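Local coordinates for protein peptidoglycan D,D-transpeptidase PbpA (Mycobacterium tuberculosis, PDB 3UN7) that probably cross-links the peptidoglycan of the cell wall as a penicillin-binding D,D-transpeptidase and takes part in regulating cell length, at residues 189-194 and 411-415; 428-432 and 446-450; 31-35 and 47-51; 56-62 and 151-157. All blocks are in the same frame, centred on the assembly; numbering follows the deposited sequence.

Interaction 1 of 4, residues 189-194 and 411-415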
loop_
_atom_site.group_PDB
_atom_site.type_symbol
_atom_site.label_atom_id
_atom_site.label_comp_id
_atom_site.label_asym_id
_atom_site.label_seq_id
_atom_site.Cartn_x
_atom_site.Cartn_y
_atom_site.Cartn_z
ATOM N N TYR A 189 -6.789 4.333 6.217
ATOM C CA TYR A 189 -8.077 4.586 5.573
ATOM C C TYR A 189 -8.990 3.437 5.909
ATOM O O TYR A 189 -8.506 2.330 6.112
ATOM C CB TYR A 189 -7.906 4.604 4.055
ATOM C CG TYR A 189 -6.972 5.665 3.557
ATOM C CD1 TYR A 189 -7.458 6.932 3.196
ATOM C CD2 TYR A 189 -5.606 5.419 3.445
ATOM C CE1 TYR A 189 -6.598 7.924 2.733
ATOM C CE2 TYR A 189 -4.737 6.400 2.977
ATOM C CZ TYR A 189 -5.240 7.647 2.619
ATOM O OH TYR A 189 -4.388 8.614 2.153
ATOM N N PRO A 190 -10.315 3.675 5.957
ATOM C CA PRO A 190 -11.192 2.504 6.053
ATOM C C PRO A 190 -10.991 1.641 4.809
ATOM O O PRO A 190 -10.931 2.190 3.708
ATOM C CB PRO A 190 -12.606 3.107 6.062
ATOM C CG PRO A 190 -12.423 4.538 6.459
ATOM C CD PRO A 190 -11.066 4.946 5.962
ATOM N N PRO A 191 -10.836 0.315 4.983
ATOM C CA PRO A 191 -10.680 -0.596 3.848
ATOM C C PRO A 191 -12.009 -0.924 3.147
ATOM O O PRO A 191 -12.009 -1.408 2.010
ATOM C CB PRO A 191 -10.104 -1.850 4.503
ATOM C CG PRO A 191 -10.749 -1.846 5.877
ATOM C CD PRO A 191 -10.739 -0.394 6.275
ATOM N N GLY A 192 -13.127 -0.660 3.817
ATOM C CA GLY A 192 -14.437 -0.936 3.241
ATOM C C GLY A 192 -14.602 -2.373 2.775
ATOM O O GLY A 192 -14.188 -3.301 3.461
ATOM N N SER A 193 -15.207 -2.541 1.598
ATOM C CA SER A 193 -15.483 -3.855 1.011
ATOM C C SER A 193 -14.267 -4.774 0.859
ATOM O O SER A 193 -14.427 -5.997 0.839
ATOM C CB SER A 193 -16.146 -3.687 -0.361
ATOM O OG SER A 193 -17.345 -2.956 -0.221
ATOM N N THR A 194 -13.066 -4.205 0.735
ATOM C CA THR A 194 -11.862 -5.051 0.637
ATOM C C THR A 194 -11.677 -5.914 1.899
ATOM O O THR A 194 -11.084 -7.000 1.846
ATOM C CB THR A 194 -10.547 -4.251 0.371
ATOM O OG1 THR A 194 -10.374 -3.224 1.353
ATOM C CG2 THR A 194 -10.515 -3.650 -1.047
ATOM N N HIS A 411 -14.164 6.228 -0.713
ATOM C CA HIS A 411 -12.904 5.834 -1.333
ATOM C C HIS A 411 -13.112 4.631 -2.244
ATOM O O HIS A 411 -14.047 3.863 -2.045
ATOM C CB HIS A 411 -11.883 5.453 -0.263
ATOM C CG HIS A 411 -11.588 6.545 0.719
ATOM N ND1 HIS A 411 -11.456 7.866 0.350
ATOM C CD2 HIS A 411 -11.371 6.506 2.058
ATOM C CE1 HIS A 411 -11.191 8.595 1.421
ATOM N NE2 HIS A 411 -11.131 7.793 2.469
ATOM N N ALA A 412 -12.226 4.448 -3.220
ATOM C CA ALA A 412 -12.294 3.280 -4.092
ATOM C C ALA A 412 -11.002 2.516 -3.913
ATOM O O ALA A 412 -9.924 3.094 -4.041
ATOM C CB ALA A 412 -12.458 3.699 -5.531
ATOM N N TRP A 413 -11.127 1.228 -3.608
ATOM C CA TRP A 413 -10.000 0.349 -3.374
ATOM C C TRP A 413 -9.992 -0.760 -4.412
ATOM O O TRP A 413 -11.052 -1.227 -4.838
ATOM C CB TRP A 413 -10.153 -0.356 -2.036
ATOM C CG TRP A 413 -9.800 0.383 -0.777
ATOM C CD1 TRP A 413 -10.668 1.001 0.077
ATOM C CD2 TRP A 413 -8.498 0.479 -0.169
ATOM N NE1 TRP A 413 -9.986 1.516 1.160
ATOM C CE2 TRP A 413 -8.655 1.192 1.041
ATOM C CE3 TRP A 413 -7.216 0.040 -0.541
ATOM C CZ2 TRP A 413 -7.570 1.493 1.887
ATOM C CZ3 TRP A 413 -6.122 0.336 0.310
ATOM C CH2 TRP A 413 -6.315 1.052 1.506
ATOM N N TYR A 414 -8.791 -1.212 -4.766
ATOM C CA TYR A 414 -8.599 -2.453 -5.517
ATOM C C TYR A 414 -7.395 -3.133 -4.896
ATOM O O TYR A 414 -6.341 -2.526 -4.778
ATOM C CB TYR A 414 -8.301 -2.136 -6.974
ATOM C CG TYR A 414 -8.114 -3.315 -7.924
ATOM C CD1 TYR A 414 -9.210 -4.051 -8.389
ATOM C CD2 TYR A 414 -6.846 -3.640 -8.412
ATOM C CE1 TYR A 414 -9.041 -5.097 -9.300
ATOM C CE2 TYR A 414 -6.661 -4.667 -9.309
ATOM C CZ TYR A 414 -7.752 -5.402 -9.737
ATOM O OH TYR A 414 -7.535 -6.409 -10.633
ATOM N N ILE A 415 -7.554 -4.379 -4.468
ATOM C CA ILE A 415 -6.412 -5.180 -4.041
ATOM C C ILE A 415 -6.364 -6.443 -4.895
ATOM O O ILE A 415 -7.411 -6.981 -5.258
ATOM C CB ILE A 415 -6.402 -5.486 -2.518
ATOM C CG1 ILE A 415 -7.643 -6.280 -2.079
ATOM C CG2 ILE A 415 -6.314 -4.174 -1.713
ATOM C CD1 ILE A 415 -7.504 -6.889 -0.673
#
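The indole of Trp413 presents its N-H edge to the loop carrying Pro190: NE1 donates to Pro190 O at 2.8 Å, in the carbonyl plane and on a lone pair, with an N-H...O angle of 151°. Held this way, the indole lays CZ2 against Tyr189 CB at 3.8 Å. The side chain of Thr194 crosses that of Trp413 at about a right angle. Thr194 OG1, hydrogen-bonded to Asn320 ND2, stands over one face of the indole, near the rim, while CG2, anti to the carbonyl carbon, reaches Trp413 CB at 3.5 Å and Ile415 CG1 at 4.0 Å. His411, at the start of strand 411-418, makes a T-shaped pair with Tyr189 of the loop, the tyrosine edge toward the imidazole face with planes at 87°; Tyr189 CD1 is 3.8 Å from His411 NE2. Glu432 holds Tyr189 OH, and Asn433 N holds His411 ND1. Ser193, by similarity the acyl-ester nucleophile and the first residue of the SxxK motif, does not touch the strand. One buried hydrogen bond flanked by ring and methyl contacts ties the residues on both sides of Ser193 to the central sheet, consistent with a second shell positioning the active-site loop.

Interaction 2 of 4, residues 428-432 and 446-450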
loop_
_atom_site.group_PDB
_atom_site.type_symbol
_atom_site.label_atom_id
_atom_site.label_comp_id
_atom_site.label_asym_id
_atom_site.label_seq_id
_atom_site.Cartn_x
_atom_site.Cartn_y
_atom_site.Cartn_z
ATOM N N ALA A 428 -2.097 -2.886 -4.132
ATOM C CA ALA A 428 -3.238 -2.191 -3.546
ATOM C C ALA A 428 -3.313 -0.825 -4.161
ATOM O O ALA A 428 -2.296 -0.125 -4.259
ATOM C CB ALA A 428 -3.114 -2.067 -2.049
ATOM N N VAL A 429 -4.520 -0.455 -4.576
ATOM C CA VAL A 429 -4.783 0.879 -5.107
ATOM C C VAL A 429 -5.814 1.484 -4.198
ATOM O O VAL A 429 -6.865 0.874 -3.928
ATOM C CB VAL A 429 -5.338 0.817 -6.534
ATOM C CG1 VAL A 429 -5.680 2.217 -7.065
ATOM C CG2 VAL A 429 -4.369 0.101 -7.448
ATOM N N LEU A 430 -5.502 2.662 -3.677
ATOM C CA LEU A 430 -6.518 3.467 -3.021
ATOM C C LEU A 430 -6.704 4.774 -3.784
ATOM O O LEU A 430 -5.741 5.537 -3.957
ATOM C CB LEU A 430 -6.154 3.744 -1.556
ATOM C CG LEU A 430 -7.041 4.857 -0.984
ATOM C CD1 LEU A 430 -8.391 4.323 -0.489
ATOM C CD2 LEU A 430 -6.277 5.578 0.086
ATOM N N VAL A 431 -7.934 5.013 -4.263
ATOM C CA VAL A 431 -8.300 6.286 -4.859
ATOM C C VAL A 431 -9.235 6.994 -3.892
ATOM O O VAL A 431 -10.395 6.586 -3.719
ATOM C CB VAL A 431 -9.028 6.133 -6.228
ATOM C CG1 VAL A 431 -9.410 7.494 -6.756
ATOM C CG2 VAL A 431 -8.142 5.397 -7.242
ATOM N N GLU A 432 -8.720 8.035 -3.246
ATOM C CA GLU A 432 -9.514 8.815 -2.302
ATOM C C GLU A 432 -10.684 9.497 -3.025
ATOM O O GLU A 432 -10.500 10.128 -4.073
ATOM C CB GLU A 432 -8.637 9.848 -1.593
ATOM C CG GLU A 432 -7.558 9.217 -0.719
ATOM C CD GLU A 432 -6.910 10.202 0.232
ATOM O OE1 GLU A 432 -7.618 11.070 0.785
ATOM O OE2 GLU A 432 -5.686 10.087 0.441
ATOM N N ALA A 446 -10.602 2.385 -9.391
ATOM C CA ALA A 446 -9.374 1.845 -8.802
ATOM C C ALA A 446 -8.856 0.635 -9.572
ATOM O O ALA A 446 -7.651 0.410 -9.629
ATOM C CB ALA A 446 -9.601 1.499 -7.333
ATOM N N ALA A 447 -9.770 -0.123 -10.189
ATOM C CA ALA A 447 -9.424 -1.401 -10.833
ATOM C C ALA A 447 -8.426 -1.323 -12.004
ATOM O O ALA A 447 -7.442 -2.072 -12.013
ATOM C CB ALA A 447 -10.699 -2.156 -11.255
ATOM N N PRO A 448 -8.691 -0.464 -13.018
ATOM C CA PRO A 448 -7.728 -0.435 -14.143
ATOM C C PRO A 448 -6.346 0.125 -13.763
ATOM O O PRO A 448 -5.363 -0.173 -14.434
ATOM C CB PRO A 448 -8.399 0.461 -15.182
ATOM C CG PRO A 448 -9.423 1.236 -14.429
ATOM C CD PRO A 448 -9.836 0.441 -13.244
ATOM N N ILE A 449 -6.289 0.937 -12.712
ATOM C CA ILE A 449 -5.006 1.403 -12.151
ATOM C C ILE A 449 -4.211 0.209 -11.629
ATOM O O ILE A 449 -3.008 0.095 -11.881
ATOM C CB ILE A 449 -5.217 2.454 -11.027
ATOM C CG1 ILE A 449 -5.857 3.721 -11.610
ATOM C CG2 ILE A 449 -3.872 2.794 -10.332
ATOM C CD1 ILE A 449 -6.423 4.720 -10.603
ATOM N N GLY A 450 -4.894 -0.680 -10.906
ATOM C CA GLY A 450 -4.285 -1.918 -10.404
ATOM C C GLY A 450 -3.806 -2.816 -11.530
ATOM O O GLY A 450 -2.702 -3.344 -11.469
#
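Val429 and Val431 share one rotamer, CG1 anti to the backbone N (chi1 177° in Val429), but Val429 brings both methyls to helix 446-458 and Val431 only CG2. Ile449 answers with chi1 -65°, which sets CG2 anti to its N and sends CG1 and CD1 along the other branch. The two branches divide the strand between them: Ile449 CG2 meets Val429 CG1 at 3.8 Å, and Ile449 CD1 meets Val431 CG2, also at 3.8 Å. Ala446 fits a turn earlier, its CB 4.0 Å from Val429 CG1 and 4.2 Å from Val431 CG2. Val429 CG2 is directed to the bare backbone of Gly450, 3.6 Å from CA. The short segments run 8.1 Å apart at closest approach, their directions 143° from parallel. This is the C-terminal helix lying on the central antiparallel sheet of the penicillin-binding transpeptidase fold. On the opposite face of the strand Leu430 packs on Tyr189 and Trp413. On the helix side, Ile449 also touches Ala120 and Met121 of helix 111-123. Val429 CG1 packs 3.7 Å from Ala446 O, an oxygen that accepts from Gly450 N within the helix. No hydrogen bond crosses the contact; the join between helix and sheet rests on buried methyl-to-methyl and methyl-to-backbone contact, with close approach permitted by alanine and glycine.

Interaction 3 of 4, residues 31-35 and 47-51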
loop_
_atom_site.group_PDB
_atom_site.type_symbol
_atom_site.label_atom_id
_atom_site.label_comp_id
_atom_site.label_asym_id
_atom_site.label_seq_id
_atom_site.Cartn_x
_atom_site.Cartn_y
_atom_site.Cartn_z
ATOM N N GLN A 31 18.822 2.626 -11.988
ATOM C CA GLN A 31 18.573 4.025 -12.330
ATOM C C GLN A 31 18.669 4.881 -11.087
ATOM O O GLN A 31 18.320 4.430 -9.998
ATOM C CB GLN A 31 17.195 4.173 -12.974
ATOM C CG GLN A 31 17.049 3.253 -14.190
ATOM C CD GLN A 31 15.818 3.524 -15.011
ATOM O OE1 GLN A 31 14.999 2.631 -15.220
ATOM N NE2 GLN A 31 15.691 4.754 -15.513
ATOM N N LEU A 32 19.127 6.117 -11.258
ATOM C CA LEU A 32 19.318 7.008 -10.130
ATOM C C LEU A 32 17.999 7.638 -9.731
ATOM O O LEU A 32 17.258 8.147 -10.582
ATOM C CB LEU A 32 20.371 8.076 -10.442
ATOM C CG LEU A 32 21.711 7.503 -10.917
ATOM C CD1 LEU A 32 22.721 8.619 -11.281
ATOM C CD2 LEU A 32 22.274 6.569 -9.858
ATOM N N LEU A 33 17.699 7.572 -8.436
ATOM C CA LEU A 33 16.538 8.246 -7.889
ATOM C C LEU A 33 16.971 9.517 -7.195
ATOM O O LEU A 33 16.221 10.478 -7.169
ATOM C CB LEU A 33 15.817 7.350 -6.871
ATOM C CG LEU A 33 15.384 5.934 -7.286
ATOM C CD1 LEU A 33 14.384 5.402 -6.255
ATOM C CD2 LEU A 33 14.787 5.899 -8.703
ATOM N N ALA A 34 18.161 9.489 -6.586
ATOM C CA ALA A 34 18.714 10.648 -5.896
ATOM C C ALA A 34 20.232 10.612 -6.002
ATOM O O ALA A 34 20.842 9.546 -5.867
ATOM C CB ALA A 34 18.253 10.713 -4.403
ATOM N N TYR A 35 20.831 11.766 -6.287
ATOM C CA TYR A 35 22.288 11.875 -6.439
ATOM C C TYR A 35 22.761 13.306 -6.118
ATOM O O TYR A 35 21.954 14.222 -5.990
ATOM C CB TYR A 35 22.758 11.385 -7.832
ATOM C CG TYR A 35 22.322 12.214 -9.031
ATOM C CD1 TYR A 35 21.111 11.961 -9.678
ATOM C CD2 TYR A 35 23.142 13.222 -9.551
ATOM C CE1 TYR A 35 20.716 12.705 -10.797
ATOM C CE2 TYR A 35 22.741 13.970 -10.663
ATOM C CZ TYR A 35 21.537 13.706 -11.276
ATOM O OH TYR A 35 21.148 14.445 -12.383
ATOM N N ARG A 47 21.914 18.292 -4.064
ATOM C CA ARG A 47 21.143 17.057 -4.193
ATOM C C ARG A 47 20.171 17.208 -5.343
ATOM O O ARG A 47 19.472 18.233 -5.430
ATOM C CB ARG A 47 20.370 16.764 -2.899
ATOM C CG ARG A 47 19.911 15.326 -2.732
ATOM C CD ARG A 47 21.096 14.382 -2.674
ATOM N NE ARG A 47 20.753 13.016 -2.289
ATOM C CZ ARG A 47 21.559 11.969 -2.465
ATOM N NH1 ARG A 47 22.745 12.127 -3.045
ATOM N NH2 ARG A 47 21.188 10.752 -2.047
ATOM N N VAL A 48 20.104 16.184 -6.199
ATOM C CA VAL A 48 19.257 16.210 -7.397
ATOM C C VAL A 48 18.332 14.990 -7.429
ATOM O O VAL A 48 18.767 13.874 -7.137
ATOM C CB VAL A 48 20.114 16.285 -8.689
ATOM C CG1 VAL A 48 19.225 16.324 -9.942
ATOM C CG2 VAL A 48 20.993 17.534 -8.660
ATOM N N TYR A 49 17.067 15.218 -7.775
ATOM C CA TYR A 49 16.047 14.166 -7.853
ATOM C C TYR A 49 15.528 14.216 -9.273
ATOM O O TYR A 49 14.703 15.084 -9.582
ATOM C CB TYR A 49 14.907 14.445 -6.848
ATOM C CG TYR A 49 15.417 14.522 -5.425
ATOM C CD1 TYR A 49 15.855 15.727 -4.880
ATOM C CD2 TYR A 49 15.497 13.371 -4.631
ATOM C CE1 TYR A 49 16.336 15.793 -3.564
ATOM C CE2 TYR A 49 16.004 13.426 -3.333
ATOM C CZ TYR A 49 16.417 14.631 -2.810
ATOM O OH TYR A 49 16.888 14.669 -1.521
ATOM N N PRO A 50 16.032 13.328 -10.151
ATOM C CA PRO A 50 15.708 13.441 -11.590
ATOM C C PRO A 50 14.290 13.034 -12.016
ATOM O O PRO A 50 13.867 13.415 -13.105
ATOM C CB PRO A 50 16.760 12.543 -12.263
ATOM C CG PRO A 50 17.069 11.504 -11.254
ATOM C CD PRO A 50 16.962 12.213 -9.889
ATOM N N ASN A 51 13.562 12.279 -11.187
ATOM C CA ASN A 51 12.144 12.022 -11.461
ATOM C C ASN A 51 11.375 12.291 -10.165
ATOM O O ASN A 51 10.831 11.359 -9.537
ATOM C CB ASN A 51 11.925 10.595 -11.992
ATOM C CG ASN A 51 10.590 10.427 -12.698
ATOM O OD1 ASN A 51 9.734 11.314 -12.662
ATOM N ND2 ASN A 51 10.413 9.282 -13.371
HETATM O O HOH W 1 13.940 11.127 -8.393
#
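Tyr35 O takes the N-H of Val48 at 2.7 Å, the donor only 11° off the line of the carbonyl, and the CA of Arg47 adds a C-H...O contact to the same oxygen at 3.5 Å. The return bond, Tyr35 N to Val48 O at 3.1 Å, completes an antiparallel hydrogen-bonded pair. Beside it the two side chains lie alongside each other and point the same way. With chi1 at 67°, CG of Tyr35 sits between its own N and carbonyl carbon, and the ring comes to rest over Val48: CB is 4.1 Å from the ring centroid, a CH-pi contact on one face. Pro50 closes in at the ring's edge, its CG in plane and 3.9 Å from Tyr35 CE1. The pair belongs to the hairpin of strands 31-38 and 45-48, the latter an outermost strand of a mixed sheet. Just before the pair, Leu33 and Ala34 both face Ile26 in a classic beta bulge, and the chain turns a corner there. Arg47, bent at chi2, folds its guanidinium flat over the Ala34-Tyr35 peptide, with NH1 3.3 Å from Tyr35 C; NE is salt-bridged to Glu72, and NH1 bonds to Gly24 O. At the bulge a water bridges the two segments, donating to Leu33 O at 2.7 Å and accepting from Asn51 N at 3.0 Å.

Interaction 4 of 4, residues 56-62 and 151-157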
loop_
_atom_site.group_PDB
_atom_site.type_symbol
_atom_site.label_atom_id
_atom_site.label_comp_id
_atom_site.label_asym_id
_atom_site.label_seq_id
_atom_site.Cartn_x
_atom_site.Cartn_y
_atom_site.Cartn_z
ATOM N N ALA A 56 9.346 10.684 -4.821
ATOM C CA ALA A 56 9.355 11.376 -3.521
ATOM C C ALA A 56 8.996 10.482 -2.316
ATOM O O ALA A 56 9.646 10.568 -1.286
ATOM C CB ALA A 56 8.481 12.622 -3.554
ATOM N N PRO A 57 7.963 9.619 -2.435
ATOM C CA PRO A 57 7.639 8.724 -1.323
ATOM C C PRO A 57 8.768 7.747 -0.967
ATOM O O PRO A 57 8.800 7.232 0.156
ATOM C CB PRO A 57 6.432 7.941 -1.867
ATOM C CG PRO A 57 5.783 8.896 -2.807
ATOM C CD PRO A 57 6.986 9.464 -3.528
ATOM N N VAL A 58 9.666 7.500 -1.929
ATOM C CA VAL A 58 10.793 6.615 -1.720
ATOM C C VAL A 58 12.017 7.429 -1.279
ATOM O O VAL A 58 12.600 7.140 -0.243
ATOM C CB VAL A 58 11.104 5.766 -2.994
ATOM C CG1 VAL A 58 12.399 4.954 -2.813
ATOM C CG2 VAL A 58 9.957 4.837 -3.308
ATOM N N THR A 59 12.398 8.446 -2.050
ATOM C CA THR A 59 13.627 9.192 -1.716
ATOM C C THR A 59 13.440 10.081 -0.485
ATOM O O THR A 59 14.327 10.182 0.339
ATOM C CB THR A 59 14.143 10.055 -2.893
ATOM O OG1 THR A 59 13.180 11.057 -3.202
ATOM C CG2 THR A 59 14.432 9.195 -4.141
ATOM N N GLY A 60 12.279 10.717 -0.384
ATOM C CA GLY A 60 12.090 11.866 0.486
ATOM C C GLY A 60 12.990 13.005 0.018
ATOM O O GLY A 60 13.376 13.067 -1.168
ATOM N N PHE A 61 13.325 13.911 0.932
ATOM C CA PHE A 61 14.187 15.053 0.575
ATOM C C PHE A 61 15.399 15.157 1.477
ATOM O O PHE A 61 15.460 14.551 2.555
ATOM C CB PHE A 61 13.401 16.384 0.533
ATOM C CG PHE A 61 12.808 16.804 1.861
ATOM C CD1 PHE A 61 13.586 17.428 2.831
ATOM C CD2 PHE A 61 11.456 16.623 2.113
ATOM C CE1 PHE A 61 13.028 17.844 4.040
ATOM C CE2 PHE A 61 10.891 17.022 3.326
ATOM C CZ PHE A 61 11.673 17.634 4.287
ATOM N N TYR A 62 16.394 15.892 1.012
ATOM C CA TYR A 62 17.540 16.179 1.830
ATOM C C TYR A 62 17.763 17.677 1.698
ATOM O O TYR A 62 18.103 18.178 0.617
ATOM C CB TYR A 62 18.732 15.346 1.352
ATOM C CG TYR A 62 20.006 15.476 2.156
ATOM C CD1 TYR A 62 20.130 14.852 3.389
ATOM C CD2 TYR A 62 21.117 16.157 1.646
ATOM C CE1 TYR A 62 21.300 14.932 4.126
ATOM C CE2 TYR A 62 22.303 16.246 2.381
ATOM C CZ TYR A 62 22.386 15.625 3.624
ATOM O OH TYR A 62 23.544 15.684 4.386
ATOM N N SER A 151 1.976 14.373 -5.200
ATOM C CA SER A 151 3.316 14.318 -4.629
ATOM C C SER A 151 3.923 15.713 -4.736
ATOM O O SER A 151 3.215 16.668 -5.041
ATOM C CB SER A 151 4.157 13.271 -5.350
ATOM O OG SER A 151 5.331 12.963 -4.613
ATOM N N TYR A 152 5.219 15.835 -4.478
ATOM C CA TYR A 152 5.893 17.126 -4.462
ATOM C C TYR A 152 7.277 16.950 -5.065
ATOM O O TYR A 152 7.730 15.827 -5.271
ATOM C CB TYR A 152 6.017 17.647 -3.027
ATOM C CG TYR A 152 6.981 16.851 -2.196
ATOM C CD1 TYR A 152 8.294 17.299 -1.993
ATOM C CD2 TYR A 152 6.605 15.624 -1.643
ATOM C CE1 TYR A 152 9.204 16.547 -1.265
ATOM C CE2 TYR A 152 7.507 14.874 -0.905
ATOM C CZ TYR A 152 8.803 15.337 -0.726
ATOM O OH TYR A 152 9.687 14.595 0.020
ATOM N N ASP A 153 7.958 18.058 -5.303
ATOM C CA ASP A 153 9.282 18.014 -5.917
ATOM C C ASP A 153 10.378 18.214 -4.853
ATOM O O ASP A 153 10.594 19.333 -4.402
ATOM C CB ASP A 153 9.346 19.089 -7.006
ATOM C CG ASP A 153 10.688 19.155 -7.694
ATOM O OD1 ASP A 153 11.589 18.361 -7.361
ATOM O OD2 ASP A 153 10.829 20.005 -8.603
ATOM N N PRO A 154 11.072 17.127 -4.443
ATOM C CA PRO A 154 12.148 17.287 -3.451
ATOM C C PRO A 154 13.267 18.225 -3.881
ATOM O O PRO A 154 14.008 18.678 -3.030
ATOM C CB PRO A 154 12.688 15.855 -3.282
ATOM C CG PRO A 154 11.494 14.989 -3.629
ATOM C CD PRO A 154 10.899 15.709 -4.811
ATOM N N ASN A 155 13.370 18.536 -5.177
ATOM C CA ASN A 155 14.384 19.499 -5.649
ATOM C C ASN A 155 14.190 20.864 -5.022
ATOM O O ASN A 155 15.153 21.602 -4.820
ATOM C CB ASN A 155 14.393 19.619 -7.175
ATOM C CG ASN A 155 14.921 18.370 -7.833
ATOM O OD1 ASN A 155 16.105 18.047 -7.696
ATOM N ND2 ASN A 155 14.039 17.630 -8.521
ATOM N N LEU A 156 12.940 21.190 -4.713
ATOM C CA LEU A 156 12.603 22.440 -4.031
ATOM C C LEU A 156 13.258 22.592 -2.666
ATOM O O LEU A 156 13.771 23.679 -2.315
ATOM C CB LEU A 156 11.086 22.541 -3.867
ATOM C CG LEU A 156 10.288 22.930 -5.120
ATOM C CD1 LEU A 156 8.764 22.817 -4.864
ATOM C CD2 LEU A 156 10.661 24.326 -5.628
ATOM N N LEU A 157 13.209 21.512 -1.888
ATOM C CA LEU A 157 13.766 21.485 -0.536
ATOM C C LEU A 157 15.282 21.255 -0.534
ATOM O O LEU A 157 15.956 21.576 0.436
ATOM C CB LEU A 157 12.990 20.481 0.335
ATOM C CG LEU A 157 11.539 20.990 0.468
ATOM C CD1 LEU A 157 10.644 20.069 1.289
ATOM C CD2 LEU A 157 11.510 22.391 1.065
#
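Ala56 pushes its methyl into a hollow walled by three residues of 151-157: CB is 3.3 Å from Ser151 OG, 3.6 Å from Tyr152 CE2 and 3.8 Å from Pro154 CG. The next bump comes from the other side. The Pro154 ring enters the bend where helix 52-59 ends, with CB 3.6 Å from Gly60 O and 3.9 Å from Phe61 CB; Gly60, at positive phi, makes that bend. Phe61 meets two partners, one over a face and one at an edge. Leu157 CD1 covers the face of its ring, 3.7 Å from the centroid in a CH-pi contact, and Tyr152 OH lies in plane at the edge, 3.4 Å from CD2. Tyr152 and Phe61 cross at about a right angle, and Tyr152 CE1 also meets Phe61 CD2. The short, weakly bonded helical turn bearing Pro154 and Leu157 is capped by Asp153, whose OD1 accepts from both N and ND2 of Asn155. The interlock joins the N-terminal dimerisation-domain region to the transpeptidase region, and Trp169 of helix 162-174 adds to the packing round Phe61. No hydrogen bond crosses between the segments. Ser151 OG turns instead to Glu53 O, and Thr59 OG1 to Gly60 O on its own side, so the two regions are held here by fitted, largely apolar shapes.

How the interactions relate
Interactions 1 and 2 are both buried in the transpeptidase region and use neighbouring strands of one sheet, 411-418 and 425-431, which pair through Tyr414 O and Val429 N at 2.8 Å. Interaction 1 mixes a hydrogen bond with aromatic contacts near the probable nucleophile Ser193, whereas interaction 2 is purely apolar. Interactions 3 and 4 form a second pair, with centres 10 Å apart and joined by Tyr49 O to Asn155 ND2. Interaction 3, partly buried at a sheet edge, relies on backbone pairing and a water; interaction 4, largely buried, has no bond across and links the dimerisation-domain and transpeptidase regions. The pairs stay separate: even interactions 2 and 4 are about 10 Å apart at their nearest atoms.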